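Local coordinates for rubber oxygenase (Streptomyces sp., PDB 5O1L), which cleaves the poly(cis-1,4-isoprene) chains of rubber by adding dioxygen across their double bonds, using a non-covalently bound b-type heme, at residues K80-T83 against A88-G91; R98-H103 against K193-H198; V189-T194 against H266-S271. All coordinates share one frame; numbering follows the deposited sequence.

Interaction 1. Residues K80-T83 against A88-G91; sequences KQWT and ALPG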
loop_
_atom_site.group_PDB
_atom_site.type_symbol
_atom_site.label_atom_id
_atom_site.label_comp_id
_atom_site.label_asym_id
_atom_site.label_seq_id
_atom_site.Cartn_x
_atom_site.Cartn_y
_atom_site.Cartn_z
ATOM N N LYS A 80 20.457 8.960 2.779
ATOM C CA LYS A 80 20.824 7.590 3.055
ATOM C C LYS A 80 21.158 7.422 4.513
ATOM O O LYS A 80 20.957 6.372 5.047
ATOM C CB LYS A 80 22.049 7.164 2.207
ATOM C CG LYS A 80 22.010 5.774 1.633
ATOM C CD LYS A 80 23.074 5.621 0.551
ATOM C CE LYS A 80 24.476 5.625 1.174
ATOM N NZ LYS A 80 25.489 4.878 0.362
ATOM N N GLN A 81 21.662 8.478 5.151
ATOM C CA GLN A 81 22.047 8.475 6.543
ATOM C C GLN A 81 20.885 8.657 7.529
ATOM O O GLN A 81 21.082 8.487 8.694
ATOM C CB GLN A 81 23.059 9.614 6.817
ATOM C CG GLN A 81 24.335 9.534 5.973
ATOM C CD GLN A 81 25.252 10.731 6.261
ATOM O OE1 GLN A 81 24.997 11.858 5.805
ATOM N NE2 GLN A 81 26.347 10.496 6.971
ATOM N N TRP A 82 19.715 9.005 7.048
ATOM C CA TRP A 82 18.544 9.274 7.887
ATOM C C TRP A 82 17.656 8.032 7.886
ATOM O O TRP A 82 17.055 7.756 6.901
ATOM C CB TRP A 82 17.806 10.519 7.349
ATOM C CG TRP A 82 16.698 10.962 8.289
ATOM C CD1 TRP A 82 16.825 11.167 9.629
ATOM C CD2 TRP A 82 15.319 11.220 7.958
ATOM N NE1 TRP A 82 15.616 11.550 10.172
ATOM C CE2 TRP A 82 14.671 11.582 9.167
ATOM C CE3 TRP A 82 14.608 11.253 6.788
ATOM C CZ2 TRP A 82 13.336 11.925 9.210
ATOM C CZ3 TRP A 82 13.262 11.564 6.842
ATOM C CH2 TRP A 82 12.641 11.905 8.041
ATOM N N THR A 83 17.718 7.246 8.934
ATOM C CA THR A 83 17.142 5.896 8.933
ATOM C C THR A 83 16.204 5.620 10.086
ATOM O O THR A 83 15.481 4.660 9.972
ATOM C CB THR A 83 18.205 4.815 8.922
ATOM O OG1 THR A 83 18.915 4.858 10.163
ATOM C CG2 THR A 83 19.157 5.022 7.773
ATOM N N ALA A 88 18.052 13.027 14.189
ATOM C CA ALA A 88 18.103 14.354 13.615
ATOM C C ALA A 88 18.358 14.270 12.097
ATOM O O ALA A 88 18.984 13.331 11.628
ATOM C CB ALA A 88 19.230 15.139 14.270
ATOM N N LEU A 89 17.857 15.237 11.349
ATOM C CA LEU A 89 18.112 15.261 9.918
ATOM C C LEU A 89 19.606 15.450 9.718
ATOM O O LEU A 89 20.256 16.135 10.483
ATOM C CB LEU A 89 17.404 16.379 9.233
ATOM C CG LEU A 89 15.901 16.269 9.165
ATOM C CD1 LEU A 89 15.332 17.567 8.590
ATOM C CD2 LEU A 89 15.478 15.082 8.288
ATOM N N PRO A 90 20.165 14.852 8.660
ATOM C CA PRO A 90 21.580 15.086 8.367
ATOM C C PRO A 90 21.828 16.531 8.031
ATOM O O PRO A 90 21.060 17.150 7.332
ATOM C CB PRO A 90 21.863 14.195 7.160
ATOM C CG PRO A 90 20.535 13.977 6.537
ATOM C CD PRO A 90 19.533 13.939 7.684
ATOM N N GLY A 91 22.957 17.057 8.497
ATOM C CA GLY A 91 23.307 18.430 8.169
ATOM C C GLY A 91 23.662 18.500 6.686
ATOM O O GLY A 91 24.156 17.500 6.070
#

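Interaction 2. Residues R98-H103 against K193-H198; sequences REFMEH and KTRMVH. With HEM (protoporphyrin IX containing Fe), chain C.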
loop_
_atom_site.group_PDB
_atom_site.type_symbol
_atom_site.label_atom_id
_atom_site.label_comp_id
_atom_site.label_asym_id
_atom_site.label_seq_id
_atom_site.Cartn_x
_atom_site.Cartn_y
_atom_site.Cartn_z
ATOM N N ARG A 98 15.189 21.006 3.869
ATOM C CA ARG A 98 15.278 20.819 5.307
ATOM C C ARG A 98 14.000 21.300 6.024
ATOM O O ARG A 98 13.427 20.555 6.846
ATOM C CB ARG A 98 16.484 21.537 5.912
ATOM C CG ARG A 98 16.576 21.298 7.419
ATOM C CD ARG A 98 17.779 21.912 8.130
ATOM N NE ARG A 98 18.134 23.232 7.655
ATOM C CZ ARG A 98 17.509 24.397 7.860
ATOM N NH1 ARG A 98 16.365 24.499 8.545
ATOM N NH2 ARG A 98 18.063 25.496 7.345
ATOM N N GLU A 99 13.541 22.472 5.662
ATOM C CA GLU A 99 12.352 23.033 6.286
ATOM C C GLU A 99 11.135 22.134 6.004
ATOM O O GLU A 99 10.373 21.850 6.930
ATOM C CB GLU A 99 12.103 24.446 5.753
ATOM C CG GLU A 99 10.870 25.178 6.189
ATOM C CD GLU A 99 10.916 26.625 5.705
ATOM O OE1 GLU A 99 10.546 26.902 4.538
ATOM O OE2 GLU A 99 11.410 27.467 6.481
ATOM N N PHE A 100 11.008 21.698 4.756
ATOM C CA PHE A 100 9.915 20.762 4.387
ATOM C C PHE A 100 9.995 19.541 5.253
ATOM O O PHE A 100 8.943 19.084 5.798
ATOM C CB PHE A 100 9.933 20.407 2.913
ATOM C CG PHE A 100 9.042 19.239 2.586
ATOM C CD1 PHE A 100 7.666 19.463 2.529
ATOM C CD2 PHE A 100 9.546 17.927 2.490
ATOM C CE1 PHE A 100 6.837 18.397 2.330
ATOM C CE2 PHE A 100 8.656 16.869 2.334
ATOM C CZ PHE A 100 7.322 17.141 2.229
ATOM N N MET A 101 11.147 18.925 5.385
ATOM C CA MET A 101 11.272 17.640 6.084
ATOM C C MET A 101 11.008 17.770 7.560
ATOM O O MET A 101 10.401 16.876 8.179
ATOM C CB MET A 101 12.667 16.988 5.845
ATOM C CG MET A 101 12.799 16.558 4.430
ATOM S SD MET A 101 14.407 15.799 4.064
ATOM C CE MET A 101 14.071 14.223 4.857
ATOM N N GLU A 102 11.426 18.889 8.137
ATOM C CA GLU A 102 11.211 19.110 9.569
ATOM C C GLU A 102 9.695 19.202 9.864
ATOM O O GLU A 102 9.251 18.744 10.906
ATOM C CB GLU A 102 11.996 20.365 10.055
ATOM C CG GLU A 102 13.385 19.981 10.612
ATOM C CD GLU A 102 13.281 18.961 11.809
ATOM O OE1 GLU A 102 12.529 19.298 12.771
ATOM O OE2 GLU A 102 13.871 17.787 11.837
ATOM N N HIS A 103 8.949 19.805 8.949
ATOM C CA HIS A 103 7.509 19.879 9.079
ATOM C C HIS A 103 6.836 18.532 8.784
ATOM O O HIS A 103 5.953 18.085 9.542
ATOM C CB HIS A 103 7.022 20.950 8.104
ATOM C CG HIS A 103 5.560 21.242 8.211
ATOM N ND1 HIS A 103 4.994 21.727 9.372
ATOM C CD2 HIS A 103 4.554 21.137 7.309
ATOM C CE1 HIS A 103 3.699 21.911 9.188
ATOM N NE2 HIS A 103 3.406 21.560 7.944
ATOM N N LYS A 193 10.142 10.138 3.144
ATOM C CA LYS A 193 10.837 9.860 1.894
ATOM C C LYS A 193 9.864 9.529 0.784
ATOM O O LYS A 193 10.078 9.947 -0.348
ATOM C CB LYS A 193 11.829 8.720 2.129
ATOM C CG LYS A 193 13.040 9.142 2.993
ATOM C CD LYS A 193 14.058 8.034 3.114
ATOM C CE LYS A 193 15.215 8.477 3.976
ATOM N NZ LYS A 193 16.250 7.427 4.079
ATOM N N THR A 194 8.786 8.750 1.063
ATOM C CA THR A 194 7.786 8.441 0.062
ATOM C C THR A 194 7.107 9.672 -0.434
ATOM O O THR A 194 6.859 9.833 -1.635
ATOM C CB THR A 194 6.792 7.403 0.615
ATOM O OG1 THR A 194 7.485 6.198 1.025
ATOM C CG2 THR A 194 5.667 7.140 -0.418
ATOM N N ARG A 195 6.722 10.560 0.503
ATOM C CA ARG A 195 6.113 11.816 0.105
ATOM C C ARG A 195 6.993 12.589 -0.873
ATOM O O ARG A 195 6.533 13.165 -1.863
ATOM C CB ARG A 195 5.793 12.583 1.367
ATOM C CG ARG A 195 5.038 13.821 1.226
ATOM C CD ARG A 195 4.533 14.299 2.545
ATOM N NE ARG A 195 3.933 15.531 2.255
ATOM C CZ ARG A 195 3.616 16.465 3.112
ATOM N NH1 ARG A 195 3.899 16.301 4.355
ATOM N NH2 ARG A 195 3.077 17.597 2.684
ATOM N N MET A 196 8.294 12.563 -0.619
ATOM C CA MET A 196 9.256 13.248 -1.485
ATOM C C MET A 196 9.403 12.521 -2.847
ATOM O O MET A 196 9.421 13.206 -3.900
ATOM C CB MET A 196 10.635 13.337 -0.822
ATOM C CG MET A 196 10.689 14.173 0.430
ATOM S SD MET A 196 12.251 13.962 1.368
ATOM C CE MET A 196 13.421 14.233 0.074
ATOM N N VAL A 197 9.450 11.191 -2.847
ATOM C CA VAL A 197 9.462 10.416 -4.085
ATOM C C VAL A 197 8.231 10.782 -4.918
ATOM O O VAL A 197 8.310 11.081 -6.121
ATOM C CB VAL A 197 9.553 8.910 -3.884
ATOM C CG1 VAL A 197 9.356 8.180 -5.201
ATOM C CG2 VAL A 197 10.869 8.573 -3.255
ATOM N N HIS A 198 7.017 10.732 -4.315
ATOM C CA HIS A 198 5.841 11.019 -5.069
ATOM C C HIS A 198 5.922 12.447 -5.642
ATOM O O HIS A 198 5.485 12.636 -6.764
ATOM C CB HIS A 198 4.604 10.833 -4.159
ATOM C CG HIS A 198 4.236 9.407 -3.888
ATOM N ND1 HIS A 198 3.391 9.079 -2.848
ATOM C CD2 HIS A 198 4.515 8.248 -4.555
ATOM C CE1 HIS A 198 3.207 7.762 -2.894
ATOM N NE2 HIS A 198 3.878 7.217 -3.888
HETATM C CHA HEM C . 7.059 5.308 -5.019
HETATM C CHB HEM C . 4.256 3.989 -1.420
HETATM C CHC HEM C . 0.435 5.619 -3.799
HETATM C CHD HEM C . 3.135 5.956 -7.722
HETATM C C1A HEM C . 6.577 4.877 -3.834
HETATM C C2A HEM C . 7.453 4.387 -2.795
HETATM C C3A HEM C . 6.659 3.976 -1.798
HETATM C C4A HEM C . 5.338 4.239 -2.148
HETATM C CMA HEM C . 7.163 3.350 -0.520
HETATM C CAA HEM C . 8.999 4.305 -2.805
HETATM C CBA HEM C . 9.447 3.019 -3.525
HETATM C CGA HEM C . 10.855 2.713 -3.161
HETATM O O1A HEM C . 11.677 3.396 -3.783
HETATM O O2A HEM C . 11.109 1.828 -2.255
HETATM C C1B HEM C . 2.956 4.359 -1.744
HETATM C C2B HEM C . 1.861 4.151 -0.861
HETATM C C3B HEM C . 0.776 4.610 -1.465
HETATM C C4B HEM C . 1.181 5.089 -2.778
HETATM C CMB HEM C . 1.903 3.544 0.526
HETATM C CAB HEM C . -0.607 4.778 -1.098
HETATM C CBB HEM C . -1.214 4.434 0.151
HETATM C C1C HEM C . 0.831 5.867 -5.105
HETATM C C2C HEM C . -0.123 6.126 -6.169
HETATM C C3C HEM C . 0.678 6.240 -7.258
HETATM C C4C HEM C . 2.038 5.964 -6.832
HETATM C CMC HEM C . -1.600 6.346 -6.023
HETATM C CAC HEM C . 0.262 6.496 -8.646
HETATM C CBC HEM C . -0.976 6.869 -9.161
HETATM C C1D HEM C . 4.434 5.796 -7.316
HETATM C C2D HEM C . 5.597 5.939 -8.215
HETATM C C3D HEM C . 6.693 5.761 -7.486
HETATM C C4D HEM C . 6.230 5.546 -6.113
HETATM C CMD HEM C . 5.451 6.150 -9.675
HETATM C CAD HEM C . 8.160 5.774 -7.980
HETATM C CBD HEM C . 8.483 4.367 -8.468
HETATM C CGD HEM C . 9.906 4.366 -9.038
HETATM O O1D HEM C . 10.741 3.629 -8.467
HETATM O O2D HEM C . 10.262 5.058 -10.029
HETATM N NA HEM C . 5.287 4.812 -3.412
HETATM N NB HEM C . 2.472 4.894 -2.874
HETATM N NC HEM C . 2.132 5.736 -5.502
HETATM N ND HEM C . 4.872 5.639 -6.043
HETATM FE FE HEM C . 3.695 5.303 -4.467
#

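Interaction 3. Residues V189-T194 against H266-S271; sequences VTAVKT and HMLGVS. With HEM (protoporphyrin IX containing Fe), chain C.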
loop_
_atom_site.group_PDB
_atom_site.type_symbol
_atom_site.label_atom_id
_atom_site.label_comp_id
_atom_site.label_asym_id
_atom_site.label_seq_id
_atom_site.Cartn_x
_atom_site.Cartn_y
_atom_site.Cartn_z
ATOM N N VAL A 189 10.295 8.070 8.769
ATOM C CA VAL A 189 11.331 8.187 7.740
ATOM C C VAL A 189 10.809 7.719 6.388
ATOM O O VAL A 189 10.894 8.468 5.412
ATOM C CB VAL A 189 12.580 7.457 8.153
ATOM C CG1 VAL A 189 13.617 7.530 7.076
ATOM C CG2 VAL A 189 13.069 8.004 9.490
ATOM N N THR A 190 10.209 6.520 6.348
ATOM C CA THR A 190 9.709 5.963 5.103
ATOM C C THR A 190 8.615 6.835 4.553
ATOM O O THR A 190 8.556 7.090 3.374
ATOM C CB THR A 190 9.166 4.554 5.376
ATOM O OG1 THR A 190 10.317 3.776 5.707
ATOM C CG2 THR A 190 8.437 3.982 4.148
ATOM N N ALA A 191 7.692 7.292 5.420
ATOM C CA ALA A 191 6.616 8.146 4.935
ATOM C C ALA A 191 7.092 9.453 4.344
ATOM O O ALA A 191 6.602 9.904 3.283
ATOM C CB ALA A 191 5.619 8.441 6.038
ATOM N N VAL A 192 8.019 10.122 4.998
ATOM C CA VAL A 192 8.527 11.379 4.536
ATOM C C VAL A 192 9.318 11.174 3.191
ATOM O O VAL A 192 9.110 11.919 2.233
ATOM C CB VAL A 192 9.386 12.076 5.568
ATOM C CG1 VAL A 192 10.112 13.264 4.952
ATOM C CG2 VAL A 192 8.579 12.497 6.762
ATOM N N LYS A 193 10.142 10.138 3.144
ATOM C CA LYS A 193 10.837 9.860 1.894
ATOM C C LYS A 193 9.864 9.529 0.784
ATOM O O LYS A 193 10.078 9.947 -0.348
ATOM C CB LYS A 193 11.829 8.720 2.129
ATOM C CG LYS A 193 13.040 9.142 2.993
ATOM C CD LYS A 193 14.058 8.034 3.114
ATOM C CE LYS A 193 15.215 8.477 3.976
ATOM N NZ LYS A 193 16.250 7.427 4.079
ATOM N N THR A 194 8.786 8.750 1.063
ATOM C CA THR A 194 7.786 8.441 0.062
ATOM C C THR A 194 7.107 9.672 -0.434
ATOM O O THR A 194 6.859 9.833 -1.635
ATOM C CB THR A 194 6.792 7.403 0.615
ATOM O OG1 THR A 194 7.485 6.198 1.025
ATOM C CG2 THR A 194 5.667 7.140 -0.418
ATOM N N HIS A 266 -1.889 10.311 6.602
ATOM C CA HIS A 266 -1.471 11.723 6.900
ATOM C C HIS A 266 0.007 11.859 6.682
ATOM O O HIS A 266 0.432 12.857 6.048
ATOM C CB HIS A 266 -1.803 11.988 8.361
ATOM C CG HIS A 266 -1.426 13.353 8.810
ATOM N ND1 HIS A 266 -0.174 13.783 9.224
ATOM C CD2 HIS A 266 -2.244 14.398 8.955
ATOM C CE1 HIS A 266 -0.281 15.078 9.571
ATOM N NE2 HIS A 266 -1.526 15.476 9.376
ATOM N N MET A 267 0.810 10.921 7.157
ATOM C CA MET A 267 2.290 11.096 7.039
ATOM C C MET A 267 2.731 10.961 5.617
ATOM O O MET A 267 3.738 11.545 5.230
ATOM C CB MET A 267 2.966 10.067 7.894
ATOM C CG MET A 267 2.669 10.182 9.379
ATOM S SD MET A 267 3.022 11.799 10.075
ATOM C CE MET A 267 4.833 11.897 9.965
ATOM N N LEU A 268 1.978 10.325 4.766
ATOM C CA LEU A 268 2.277 10.291 3.304
ATOM C C LEU A 268 1.834 11.526 2.601
ATOM O O LEU A 268 2.070 11.655 1.372
ATOM C CB LEU A 268 1.622 9.076 2.669
ATOM C CG LEU A 268 2.231 7.769 3.092
ATOM C CD1 LEU A 268 1.287 6.556 2.827
ATOM C CD2 LEU A 268 3.547 7.555 2.401
ATOM N N GLY A 269 1.188 12.477 3.281
ATOM C CA GLY A 269 0.756 13.687 2.656
ATOM C C GLY A 269 -0.682 13.783 2.248
ATOM O O GLY A 269 -1.076 14.774 1.635
ATOM N N VAL A 270 -1.526 12.840 2.676
ATOM C CA VAL A 270 -2.960 12.925 2.421
ATOM C C VAL A 270 -3.570 13.942 3.420
ATOM O O VAL A 270 -3.321 13.844 4.621
ATOM C CB VAL A 270 -3.665 11.620 2.526
ATOM C CG1 VAL A 270 -5.147 11.841 2.189
ATOM C CG2 VAL A 270 -3.013 10.602 1.551
ATOM N N SER A 271 -4.311 14.923 2.942
ATOM C CA SER A 271 -4.986 15.844 3.802
ATOM C C SER A 271 -5.989 15.107 4.672
ATOM O O SER A 271 -6.701 14.201 4.194
ATOM C CB SER A 271 -5.788 16.814 2.939
ATOM O OG SER A 271 -6.590 17.606 3.762
HETATM C CHA HEM C . 7.059 5.308 -5.019
HETATM C CHB HEM C . 4.256 3.989 -1.420
HETATM C CHC HEM C . 0.435 5.619 -3.799
HETATM C CHD HEM C . 3.135 5.956 -7.722
HETATM C C1A HEM C . 6.577 4.877 -3.834
HETATM C C2A HEM C . 7.453 4.387 -2.795
HETATM C C3A HEM C . 6.659 3.976 -1.798
HETATM C C4A HEM C . 5.338 4.239 -2.148
HETATM C CMA HEM C . 7.163 3.350 -0.520
HETATM C CAA HEM C . 8.999 4.305 -2.805
HETATM C CBA HEM C . 9.447 3.019 -3.525
HETATM C CGA HEM C . 10.855 2.713 -3.161
HETATM O O1A HEM C . 11.677 3.396 -3.783
HETATM O O2A HEM C . 11.109 1.828 -2.255
HETATM C C1B HEM C . 2.956 4.359 -1.744
HETATM C C2B HEM C . 1.861 4.151 -0.861
HETATM C C3B HEM C . 0.776 4.610 -1.465
HETATM C C4B HEM C . 1.181 5.089 -2.778
HETATM C CMB HEM C . 1.903 3.544 0.526
HETATM C CAB HEM C . -0.607 4.778 -1.098
HETATM C CBB HEM C . -1.214 4.434 0.151
HETATM C C1C HEM C . 0.831 5.867 -5.105
HETATM C C2C HEM C . -0.123 6.126 -6.169
HETATM C C3C HEM C . 0.678 6.240 -7.258
HETATM C C4C HEM C . 2.038 5.964 -6.832
HETATM C CMC HEM C . -1.600 6.346 -6.023
HETATM C CAC HEM C . 0.262 6.496 -8.646
HETATM C CBC HEM C . -0.976 6.869 -9.161
HETATM C C1D HEM C . 4.434 5.796 -7.316
HETATM C C2D HEM C . 5.597 5.939 -8.215
HETATM C C3D HEM C . 6.693 5.761 -7.486
HETATM C C4D HEM C . 6.230 5.546 -6.113
HETATM C CMD HEM C . 5.451 6.150 -9.675
HETATM C CAD HEM C . 8.160 5.774 -7.980
HETATM C CBD HEM C . 8.483 4.367 -8.468
HETATM C CGD HEM C . 9.906 4.366 -9.038
HETATM O O1D HEM C . 10.741 3.629 -8.467
HETATM O O2D HEM C . 10.262 5.058 -10.029
HETATM N NA HEM C . 5.287 4.812 -3.412
HETATM N NB HEM C . 2.472 4.894 -2.874
HETATM N NC HEM C . 2.132 5.736 -5.502
HETATM N ND HEM C . 4.872 5.639 -6.043
HETATM FE FE HEM C . 3.695 5.303 -4.467
#

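Interaction 1. Residues K80-T83 against A88-G91
Trp82 meets Ala88, Leu89 and Pro90 with CB and much of its indole, beginning with CB, which rests 3.8 Å from CD of Pro90. The two side chains stand nearly perpendicular here, and the proline CD also comes within van der Waals range of the indole CG. With CG anti to the backbone N (chi1 -172°), the indole is swung past the proline to Leu89. Next along the ring, Trp82 CD1 lies 3.7 Å from Ala88 O, a van der Waals approach. NE1 donates a hydrogen bond to the backbone O of Gln87. This bond ties together two parts of the loop between helix 72-79 and helix 95-104, an irregular connection tied further by Gln87, whose amide group bonds Gln81 O and Thr83 N. The six-membered ring then receives a CH-pi contact: Leu89 CD2 sits over one face, 3.8 Å from the centroid of the Trp82 ring and 16° off its normal. CE2 is nearest that methyl and CZ2 is also near, while the outer ring packs on Met101 of helix 95-104 and on Val189 and Val192 of helix 187-204, burying the indole. Putting an alanine here would probably leave Leu89 CD2 without the surface it rests on and Gln87 O without its indole donor. Farther out, Gln81 OE1 grazes Pro90 CB at 4.1 Å.

Interaction 2. Residues R98-H103 against K193-H198
Phe100 and Arg195 both carry CG anti to the backbone N (chi1 167° in the phenylalanine), and the arginine stays extended as far as NE, which sets its guanidinium against the end of the phenyl ring. Phe100 CE1 lies over the centre of that group, 3.8 Å above its plane. Ring and guanidinium planes are 76° apart, so the phenyl offers its edge to the guanidinium face, with Arg195 NE 3.8 Å from Phe100 CZ. The charge is met by Asp56, which forms a salt bridge with NE, and by Glu58, which forms one with NH2. Beside this pair, in one of the two modelled conformers of Met196 and so with less certainty, Phe100 CE2 packs on Met196 CG at 3.9 Å, and Met101 SD touches Met196 SD, the two methionine chains crossing almost at right angles. On the heme side of the same helix, His198 NE2 ligates the iron at 2.0 Å as the axial histidine, and Val197 CG1 lies against the porphyrin at CHA. Helix 95-104 packs on the side of helix 187-204 away from the heme, the axes of segments 98-103 and 193-198 approaching to 11.3 Å at 131° to one another, while helices 59-68 and 72-79 add Leu63 and Leu79 to the packing round Met196.

Interaction 3. Residues V189-T194 against H266-S271
Ala191 CB presses on Met267 CB at 3.6 Å, a close approach of two small groups that lets the backbones come together: the CA atoms of Ala191 and Leu268 are 5.1 Å apart. One turn along the helix, Leu268 reaches Thr194, its CD2 lying 3.6 Å from Thr194 CG2. The two branches of this leucine divide the work, since CD1 turns to the heme and lies 3.8 Å from the methyl carbon CMB of HEM. Thr194 also faces the cofactor. Its CG2, anti to the backbone N while OG1 sits beside it (chi1 -58°), comes 3.4 Å from HEM C4A and lies over one face of the His198 imidazole, offset toward its rim. Both residues line the heme pocket.

The second shell fixes these groups. Thr194 OG1 donates to Thr190 O over 2.7 Å, which pins the threonine's rotation and keeps its methyl turned to porphyrin and axial histidine. That carbonyl takes two donors on opposite faces of its plane, Thr194 N and Thr194 OG1, the hydroxyl arriving 38° out of plane. On the other segment, helix 251-267 ends in a Schellman motif at Gly269, whose positive phi (100°) turns the chain away just after Leu268 and leads it into the following loop. Val270 in that loop packs on Ile227 and Met228 of helix 224-244. Helix 187-204 has the C-terminal end of helix 251-267 against its Ala191 flank, while Val192 of the same helix touches Met101 and Ala104 of helix 95-104.

Burial increases from interaction 1 to the other two. Interaction 1 is a surface contact within one loop, and no heme atom takes part in it; interactions 2 and 3 are buried and share helix 187-204, the one with helix 95-104, the other with the end of helix 251-267. Their chemistry follows their place: aromatic and aliphatic packing tied to main-chain carbonyls in the first, a phenyl edge on a salt-bridged arginine, with methionine packing, in the second, apolar packing of Ala191, Met267, Leu268 and Thr194 in the third, with heme contacts in the last two. They are also joined directly, as Trp82 O probably accepts a hydrogen bond from Lys193 NZ, and Arg195 packs along Leu268 and Gly269.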